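Local structure of protein transport protein SECE2 (Mycobacterium tuberculosis, 3ONR) at residues A[44-47]-A[53-56]. The protein binds calcium ions between subunits of a hollow, spherical dodecamer and may also sequester other small ligands. The protein carries 2 engineered substitutions. Residues are numbered along the deposited sequence; the frame is centred on the assembly and turned at random.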
ATOM      1  N   GLN A  44      10.327  -6.606  -9.135  1.00 17.64           N
ATOM      2  CA  GLN A  44      11.005  -7.110 -10.328  1.00 18.81           C
ATOM      3  C   GLN A  44      11.043  -5.961 -11.340  1.00 18.03           C
ATOM      4  O   GLN A  44      10.167  -5.059 -11.412  1.00 18.42           O
ATOM      5  CB  GLN A  44      10.198  -8.273 -10.957  1.00 18.35           C
ATOM      6  CG  GLN A  44      10.226  -9.521 -10.093  1.00 19.14           C
ATOM      7  CD  GLN A  44       9.200 -10.517 -10.518  1.00 23.70           C
ATOM      8  OE1 GLN A  44       9.529 -11.553 -11.112  1.00 23.32           O
ATOM      9  NE2 GLN A  44       7.949 -10.166 -10.303  1.00 23.13           N
ATOM     10  N   ASP A  45      12.129  -5.964 -12.076  1.00 17.43           N
ATOM     11  CA  ASP A  45      12.240  -5.012 -13.167  1.00 18.30           C
ATOM     12  C   ASP A  45      13.120  -5.590 -14.261  1.00 18.66           C
ATOM     13  O   ASP A  45      13.635  -6.733 -14.173  1.00 18.84           O
ATOM     14  CB  ASP A  45      12.640  -3.573 -12.719  1.00 19.13           C
ATOM     15  CG  ASP A  45      14.125  -3.436 -12.294  1.00 24.12           C
ATOM     16  OD1 ASP A  45      14.481  -2.382 -11.679  1.00 28.76           O
ATOM     17  OD2 ASP A  45      14.904  -4.334 -12.656  1.00 28.58           O
ATOM     18  N   MET A  46      13.238  -4.805 -15.318  1.00 21.65           N
ATOM     19  CA  MET A  46      14.221  -5.081 -16.364  1.00 24.23           C
ATOM     20  C   MET A  46      15.035  -3.830 -16.671  1.00 25.79           C
ATOM     21  O   MET A  46      14.499  -2.713 -16.747  1.00 25.91           O
ATOM     22  CB  MET A  46      13.568  -5.563 -17.647  1.00 25.42           C
ATOM     23  CG  MET A  46      12.790  -6.822 -17.458  1.00 29.70           C
ATOM     24  SD  MET A  46      11.377  -6.745 -18.594  1.00 38.91           S
ATOM     25  CE  MET A  46      12.196  -7.098 -20.043  1.00 27.19           C
ATOM     26  N   ALA A  47      16.343  -4.024 -16.814  1.00 27.35           N
ATOM     27  CA  ALA A  47      17.188  -2.991 -17.370  1.00 30.03           C
ATOM     28  C   ALA A  47      17.408  -3.283 -18.829  1.00 31.51           C
ATOM     29  O   ALA A  47      17.521  -4.445 -19.246  1.00 29.53           O
ATOM     30  CB  ALA A  47      18.505  -2.947 -16.620  1.00 33.16           C
ATOM     31  N   LYS A  53      19.470  -5.203 -25.230  1.00 44.43           N
ATOM     32  CA  LYS A  53      19.751  -6.383 -24.391  1.00 42.05           C
ATOM     33  C   LYS A  53      19.130  -6.138 -22.975  1.00 38.01           C
ATOM     34  O   LYS A  53      19.474  -5.175 -22.321  1.00 37.45           O
ATOM     35  CB  LYS A  53      21.270  -6.645 -24.297  1.00 44.54           C
ATOM     36  CG  LYS A  53      21.755  -7.380 -23.001  1.00 46.48           C
ATOM     37  CD  LYS A  53      23.259  -7.088 -22.675  1.00 53.68           C
ATOM     38  CE  LYS A  53      23.747  -7.725 -21.356  1.00 54.72           C
ATOM     39  NZ  LYS A  53      23.117  -9.082 -21.121  1.00 59.74           N
ATOM     40  N   ILE A  54      18.259  -7.064 -22.566  1.00 34.16           N
ATOM     41  CA  ILE A  54      17.520  -7.082 -21.313  1.00 31.94           C
ATOM     42  C   ILE A  54      18.259  -7.828 -20.198  1.00 30.35           C
ATOM     43  O   ILE A  54      18.843  -8.920 -20.395  1.00 29.20           O
ATOM     44  CB  ILE A  54      16.159  -7.755 -21.580  1.00 30.21           C
ATOM     45  CG1 ILE A  54      15.371  -6.869 -22.548  1.00 34.14           C
ATOM     46  CG2 ILE A  54      15.326  -7.925 -20.323  1.00 28.44           C
ATOM     47  CD1 ILE A  54      14.089  -7.502 -23.038  1.00 41.00           C
ATOM     48  N   THR A  55      18.264  -7.211 -19.025  1.00 28.56           N
ATOM     49  CA  THR A  55      18.744  -7.889 -17.867  1.00 27.72           C
ATOM     50  C   THR A  55      17.510  -7.932 -16.991  1.00 25.42           C
ATOM     51  O   THR A  55      16.949  -6.881 -16.703  1.00 25.86           O
ATOM     52  CB  THR A  55      19.888  -7.079 -17.186  1.00 27.39           C
ATOM     53  OG1 THR A  55      20.992  -7.023 -18.075  1.00 33.86           O
ATOM     54  CG2 THR A  55      20.313  -7.729 -15.888  1.00 30.59           C
ATOM     55  N   TYR A  56      17.121  -9.119 -16.545  1.00 23.37           N
ATOM     56  CA  TYR A  56      16.012  -9.241 -15.555  1.00 20.81           C
ATOM     57  C   TYR A  56      16.561  -9.042 -14.145  1.00 20.11           C
ATOM     58  O   TYR A  56      17.619  -9.605 -13.787  1.00 21.56           O
ATOM     59  CB  TYR A  56      15.390 -10.635 -15.653  1.00 19.85           C
ATOM     60  CG  TYR A  56      14.848 -10.849 -17.031  1.00 22.45           C
ATOM     61  CD1 TYR A  56      15.640 -11.446 -18.039  1.00 26.00           C
ATOM     62  CD2 TYR A  56      13.549 -10.410 -17.342  1.00 19.16           C
ATOM     63  CE1 TYR A  56      15.155 -11.616 -19.368  1.00 27.98           C
ATOM     64  CE2 TYR A  56      13.049 -10.604 -18.686  1.00 23.56           C
ATOM     65  CZ  TYR A  56      13.877 -11.189 -19.648  1.00 26.31           C
ATOM     66  OH  TYR A  56      13.406 -11.296 -20.963  1.00 26.17           O
TER
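Ala47 and Thr55, an antiparallel hydrogen-bonded pair, satisfy each other's backbone N and O: Ala47 N gives to Thr55 O at 2.9 Å, and Thr55 N returns one to Ala47 O, the straighter of the two at 165°. Each acceptor also receives a CA-H contact, from Met46 CA to Thr55 O (3.3 Å) and from Ile54 CA to Ala47 O. Ala47 and Thr55 point to the same face of the sheet, where the small methyl fits beside beta-branched Thr55. Strands 38-48 and 54-65 form a beta hairpin of the dodecin sheet, which a second subunit extends by pairing with Asp45 and Met46. Met46 and Tyr56, a non-hydrogen-bonded pair, share the other face. Met46 has CG anti to its own carbonyl carbon (chi1 -60°), which lays its flexible side chain alongside the Tyr56 ring, Met46 CG 3.7 Å from Tyr56 CD2; SD makes an oblique Met-aromatic contact. Met46 CE is modelled doubtfully close to Ile54 CG2. The flat Tyr56 ring offers apolar surface to Met46 and to Ile54 CG2, which lies over one face toward the rim, while Tyr56 OH bonds weakly to Glu19 O of the second subunit. Asp45 O accepts from Trp18 NE1; Asp45 OD2 forms a salt bridge with Arg57 NE.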